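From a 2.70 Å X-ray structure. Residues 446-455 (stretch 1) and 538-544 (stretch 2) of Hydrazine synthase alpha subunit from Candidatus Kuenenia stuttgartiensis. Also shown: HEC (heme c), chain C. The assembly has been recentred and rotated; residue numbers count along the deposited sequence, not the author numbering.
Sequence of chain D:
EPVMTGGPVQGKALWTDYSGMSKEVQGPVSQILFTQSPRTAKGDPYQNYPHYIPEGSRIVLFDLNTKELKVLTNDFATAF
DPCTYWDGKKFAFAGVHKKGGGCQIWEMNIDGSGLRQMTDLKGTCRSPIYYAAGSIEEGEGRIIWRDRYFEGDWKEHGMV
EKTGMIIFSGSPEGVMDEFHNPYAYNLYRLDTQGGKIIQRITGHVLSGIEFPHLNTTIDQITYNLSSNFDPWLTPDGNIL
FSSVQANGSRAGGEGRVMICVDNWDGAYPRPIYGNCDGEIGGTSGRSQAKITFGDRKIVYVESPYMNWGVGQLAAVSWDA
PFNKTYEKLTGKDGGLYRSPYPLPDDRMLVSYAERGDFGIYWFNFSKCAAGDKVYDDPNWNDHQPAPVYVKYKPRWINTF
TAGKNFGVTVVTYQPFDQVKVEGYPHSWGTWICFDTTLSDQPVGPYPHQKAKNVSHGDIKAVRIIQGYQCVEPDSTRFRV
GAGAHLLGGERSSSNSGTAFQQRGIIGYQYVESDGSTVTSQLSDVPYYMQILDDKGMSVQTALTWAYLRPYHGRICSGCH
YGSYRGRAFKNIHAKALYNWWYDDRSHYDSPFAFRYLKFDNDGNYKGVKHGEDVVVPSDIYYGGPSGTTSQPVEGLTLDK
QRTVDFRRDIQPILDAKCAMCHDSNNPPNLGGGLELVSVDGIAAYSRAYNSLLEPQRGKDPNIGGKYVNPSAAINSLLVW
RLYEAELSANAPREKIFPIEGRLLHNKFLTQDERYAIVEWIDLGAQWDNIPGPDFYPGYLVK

Stretch 1 (446-455) YPHQKAKNVS
Stretch 2 (538-544) SVQTALT

The contact is a backbone-led pairing of an irregular segment, 446-455, with a short strand-bearing segment, 538-544, fastened by three hydrogen bonds, padded by apolar side chains and bordered by heme c.

The register fixes the relative direction. The CA atoms of His 448 and Thr 541 lie 5.1 Å apart, those of Lys 450 and Gln 540 5.0 Å, and those of Ala 451 and Val 539 5.1 Å, so numbering rises along one chain as it falls along the other and the two run antiparallel. Stretch 1 nevertheless has no regular strand. It opens with a type I turn from Tyr 446 to Gln 449, with phi/psi of -64/-22 at Pro 447 and -86/3 at His 448, closed by Gln 449 N to Tyr 446 O at 2.9 Å. The ring-restricted phi of Pro 447 suits its place in this turn. Gln 449 (-111/-180) and Lys 450 (-85/137) then extend the chain. In stretch 2, Gln 540 (-144/138) and Thr 541 (-114/136) are strand, following a corner at Val 539 (-82/-41).

The turn presents a carbonyl to the strand: Thr 541 N donates to Pro 447 O at 3.0 Å with an angle of 154°. Four residues along stretch 1, Ala 451 N donates to Val 539 O at 3.1 Å, but its 133° angle marks the bond as weak. Between them the Gln 540 side chain, chi1 -170° (t), chi2 172° (t) and chi3 0°, brings NE2 to 3.1 Å from His 448 O at 140°; its amide thus supplies a donor to a backbone acceptor. Two CA-H...O contacts supplement these bonds, His 448 CA to Thr 541 O at 3.5 Å (166°) and Gln 540 CA to Gln 449 O at 3.6 Å (136°). The approach of Gln 449 O to Val 539 O, 3.1 Å, joins two acceptors and is no hydrogen bond.

Of the 468 Å² buried in total, Val 539 has the largest covered area, 108 Å². With chi1 at 180° (t), its CG1 lies 4.4 Å from Ala 451 CB and 4.1 Å from Val 454 CG1, while CG2 is 4.0 Å from Lys 452 CE. Ala 451 points its CB toward stretch 2, its single methyl adding apolar surface beside the weak backbone bond. Val 454 (chi1 -81°, m) also points toward it. At the turn, the C-gamma endo ring of Pro 447 places CG 4.1 Å from CD1 of Leu 543 (chi1 -68°, m; chi2 173°, t). Lys 450 (m, t, t, t) packs CG 3.4 Å from Gln 540 OE1, whereas the end of its long chain leads away.

Heme c lies against both stretches. Its O1D is 3.2 Å from His 448 CB and 3.4 Å from Leu 543 CB, and its CMD is 3.5 Å from Gln 540 NE2. The His 448 CA-to-CB bond points away from stretch 2 (chi1 74°, p; chi2 -79°), although CB still lies 4.3 Å from Leu 543 CD1. Within stretch 2, Ser 538 OG (chi1 175°, t) and Thr 541 OG1 (chi1 -57°, m) hydrogen-bond at 3.1 Å, linking residues across the corner.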

# COMPACT_ATOMS: atom_id res chain seq x y z
N TYR D 446 4.16 -9.48 -7.95
CA TYR D 446 4.46 -8.24 -8.67
C TYR D 446 5.71 -8.38 -9.53
O TYR D 446 6.68 -9.04 -9.13
CB TYR D 446 4.60 -7.08 -7.68
CG TYR D 446 3.30 -6.72 -6.99
CD1 TYR D 446 2.39 -5.86 -7.59
CD2 TYR D 446 2.98 -7.26 -5.75
CE1 TYR D 446 1.20 -5.53 -6.97
CE2 TYR D 446 1.79 -6.94 -5.12
CZ TYR D 446 0.90 -6.07 -5.74
OH TYR D 446 -0.28 -5.75 -5.12
N PRO D 447 5.70 -7.77 -10.73
CA PRO D 447 6.74 -7.96 -11.75
C PRO D 447 8.14 -7.50 -11.33
O PRO D 447 9.12 -7.97 -11.90
CB PRO D 447 6.23 -7.13 -12.93
CG PRO D 447 5.34 -6.11 -12.31
CD PRO D 447 4.68 -6.80 -11.17
N HIS D 448 8.23 -6.59 -10.37
CA HIS D 448 9.53 -6.09 -9.93
C HIS D 448 10.12 -7.01 -8.86
O HIS D 448 11.19 -6.73 -8.31
CB HIS D 448 9.41 -4.66 -9.40
CG HIS D 448 8.77 -4.55 -8.05
ND1 HIS D 448 7.41 -4.62 -7.87
CD2 HIS D 448 9.31 -4.38 -6.82
CE1 HIS D 448 7.13 -4.50 -6.58
NE2 HIS D 448 8.27 -4.35 -5.93
N GLN D 449 9.41 -8.10 -8.58
CA GLN D 449 9.87 -9.08 -7.61
C GLN D 449 10.24 -10.39 -8.31
O GLN D 449 10.13 -10.49 -9.53
CB GLN D 449 8.80 -9.33 -6.55
CG GLN D 449 8.42 -8.10 -5.74
CD GLN D 449 7.19 -8.33 -4.89
OE1 GLN D 449 6.30 -9.10 -5.25
NE2 GLN D 449 7.13 -7.64 -3.75
N LYS D 450 10.67 -11.37 -7.53
CA LYS D 450 11.03 -12.67 -8.09
C LYS D 450 9.81 -13.57 -8.22
O LYS D 450 8.96 -13.62 -7.33
CB LYS D 450 12.09 -13.36 -7.22
CG LYS D 450 13.42 -12.62 -7.16
CD LYS D 450 14.45 -13.43 -6.38
CE LYS D 450 15.79 -12.72 -6.35
NZ LYS D 450 16.83 -13.52 -5.64
N ALA D 451 9.71 -14.27 -9.35
CA ALA D 451 8.61 -15.19 -9.58
C ALA D 451 8.91 -16.54 -8.94
O ALA D 451 8.04 -17.41 -8.84
CB ALA D 451 8.35 -15.35 -11.06
N LYS D 452 10.16 -16.70 -8.50
CA LYS D 452 10.64 -17.94 -7.90
C LYS D 452 12.08 -17.75 -7.43
O LYS D 452 12.75 -16.79 -7.83
CB LYS D 452 10.57 -19.10 -8.89
CG LYS D 452 11.36 -18.87 -10.17
CD LYS D 452 11.23 -20.05 -11.12
CE LYS D 452 11.98 -19.80 -12.42
NZ LYS D 452 11.88 -20.95 -13.36
N ASN D 453 12.55 -18.66 -6.59
CA ASN D 453 13.94 -18.62 -6.14
C ASN D 453 14.89 -18.96 -7.27
O ASN D 453 14.67 -19.92 -8.02
CB ASN D 453 14.15 -19.59 -4.97
CG ASN D 453 13.39 -19.17 -3.72
OD1 ASN D 453 13.24 -17.99 -3.44
ND2 ASN D 453 12.92 -20.16 -2.97
N VAL D 454 15.95 -18.17 -7.41
CA VAL D 454 16.95 -18.42 -8.43
C VAL D 454 18.36 -18.39 -7.85
O VAL D 454 18.72 -17.47 -7.11
CB VAL D 454 16.86 -17.39 -9.58
CG1 VAL D 454 15.75 -17.78 -10.55
CG2 VAL D 454 16.65 -15.99 -9.04
N SER D 455 19.14 -19.41 -8.18
CA SER D 455 20.53 -19.47 -7.77
C SER D 455 21.42 -19.34 -8.99
O SER D 455 20.93 -19.18 -10.11
CB SER D 455 20.83 -20.77 -7.02
OG SER D 455 20.12 -20.83 -5.80
N SER D 538 10.89 -14.10 -18.06
CA SER D 538 11.40 -13.15 -17.08
C SER D 538 11.00 -13.53 -15.65
O SER D 538 9.81 -13.61 -15.33
CB SER D 538 10.90 -11.74 -17.39
OG SER D 538 11.28 -10.82 -16.38
N VAL D 539 12.00 -13.75 -14.81
CA VAL D 539 11.78 -14.02 -13.39
C VAL D 539 11.58 -12.71 -12.64
O VAL D 539 10.73 -12.61 -11.76
CB VAL D 539 12.96 -14.80 -12.78
CG1 VAL D 539 12.71 -15.06 -11.30
CG2 VAL D 539 13.16 -16.11 -13.52
N GLN D 540 12.38 -11.71 -13.00
CA GLN D 540 12.31 -10.40 -12.37
C GLN D 540 12.57 -9.31 -13.40
O GLN D 540 13.45 -9.43 -14.25
CB GLN D 540 13.31 -10.30 -11.22
CG GLN D 540 13.17 -9.07 -10.34
CD GLN D 540 14.05 -9.13 -9.11
OE1 GLN D 540 14.79 -10.09 -8.91
NE2 GLN D 540 13.99 -8.09 -8.28
N THR D 541 11.79 -8.24 -13.33
CA THR D 541 11.92 -7.13 -14.27
C THR D 541 12.39 -5.88 -13.55
O THR D 541 11.90 -5.55 -12.47
CB THR D 541 10.58 -6.84 -14.98
OG1 THR D 541 10.12 -8.02 -15.65
CG2 THR D 541 10.74 -5.72 -16.01
N ALA D 542 13.35 -5.18 -14.15
CA ALA D 542 13.80 -3.92 -13.58
C ALA D 542 12.95 -2.81 -14.18
O ALA D 542 13.08 -2.50 -15.37
CB ALA D 542 15.27 -3.69 -13.87
N LEU D 543 12.09 -2.22 -13.36
CA LEU D 543 11.16 -1.23 -13.87
C LEU D 543 11.68 0.16 -13.54
O LEU D 543 11.60 0.62 -12.40
CB LEU D 543 9.76 -1.45 -13.29
CG LEU D 543 9.06 -2.73 -13.75
CD1 LEU D 543 7.76 -2.93 -12.99
CD2 LEU D 543 8.81 -2.69 -15.25
N THR D 544 12.18 0.81 -14.58
CA THR D 544 12.89 2.08 -14.49
C THR D 544 13.40 2.38 -15.88
O THR D 544 13.24 1.57 -16.80
CB THR D 544 14.06 2.04 -13.50
OG1 THR D 544 14.54 3.37 -13.25
CG2 THR D 544 15.19 1.18 -14.04
FE HEC C . 18.24 -2.00 -11.27
CHA HEC C . 15.60 -0.16 -10.01
CHB HEC C . 19.93 0.91 -11.90
CHC HEC C . 20.71 -3.78 -12.89
CHD HEC C . 16.46 -4.90 -10.85
NA HEC C . 17.84 -0.00 -11.00
C1A HEC C . 16.69 0.54 -10.47
C2A HEC C . 16.82 1.98 -10.48
C3A HEC C . 18.01 2.28 -11.00
C4A HEC C . 18.68 1.04 -11.34
CMA HEC C . 18.58 3.70 -11.21
CAA HEC C . 15.75 2.97 -9.98
CBA HEC C . 16.09 3.44 -8.56
CGA HEC C . 15.95 2.31 -7.58
O1A HEC C . 16.90 2.09 -6.77
O2A HEC C . 14.91 1.61 -7.59
NB HEC C . 19.95 -1.51 -12.35
C1B HEC C . 20.56 -0.27 -12.22
C2B HEC C . 21.98 -0.45 -12.47
C3B HEC C . 22.20 -1.73 -12.75
C4B HEC C . 20.93 -2.43 -12.68
CMB HEC C . 23.05 0.66 -12.44
CAB HEC C . 23.57 -2.35 -13.08
CBB HEC C . 23.59 -2.84 -14.55
NC HEC C . 18.56 -3.98 -11.73
C1C HEC C . 19.60 -4.48 -12.50
C2C HEC C . 19.35 -5.89 -12.72
C3C HEC C . 18.14 -6.17 -12.25
C4C HEC C . 17.64 -5.00 -11.56
CMC HEC C . 20.19 -6.81 -13.64
CAC HEC C . 17.44 -7.55 -12.32
CBC HEC C . 16.19 -7.45 -13.22
ND HEC C . 16.32 -2.46 -10.55
C1D HEC C . 15.82 -3.75 -10.45
C2D HEC C . 14.50 -3.71 -9.86
C3D HEC C . 14.24 -2.22 -9.59
C4D HEC C . 15.41 -1.53 -10.06
CMD HEC C . 13.58 -4.90 -9.56
CAD HEC C . 12.98 -1.58 -8.97
CBD HEC C . 11.80 -1.79 -9.92
CGD HEC C . 10.56 -1.21 -9.32
O1D HEC C . 9.46 -1.47 -9.87
O2D HEC C . 10.66 -0.50 -8.28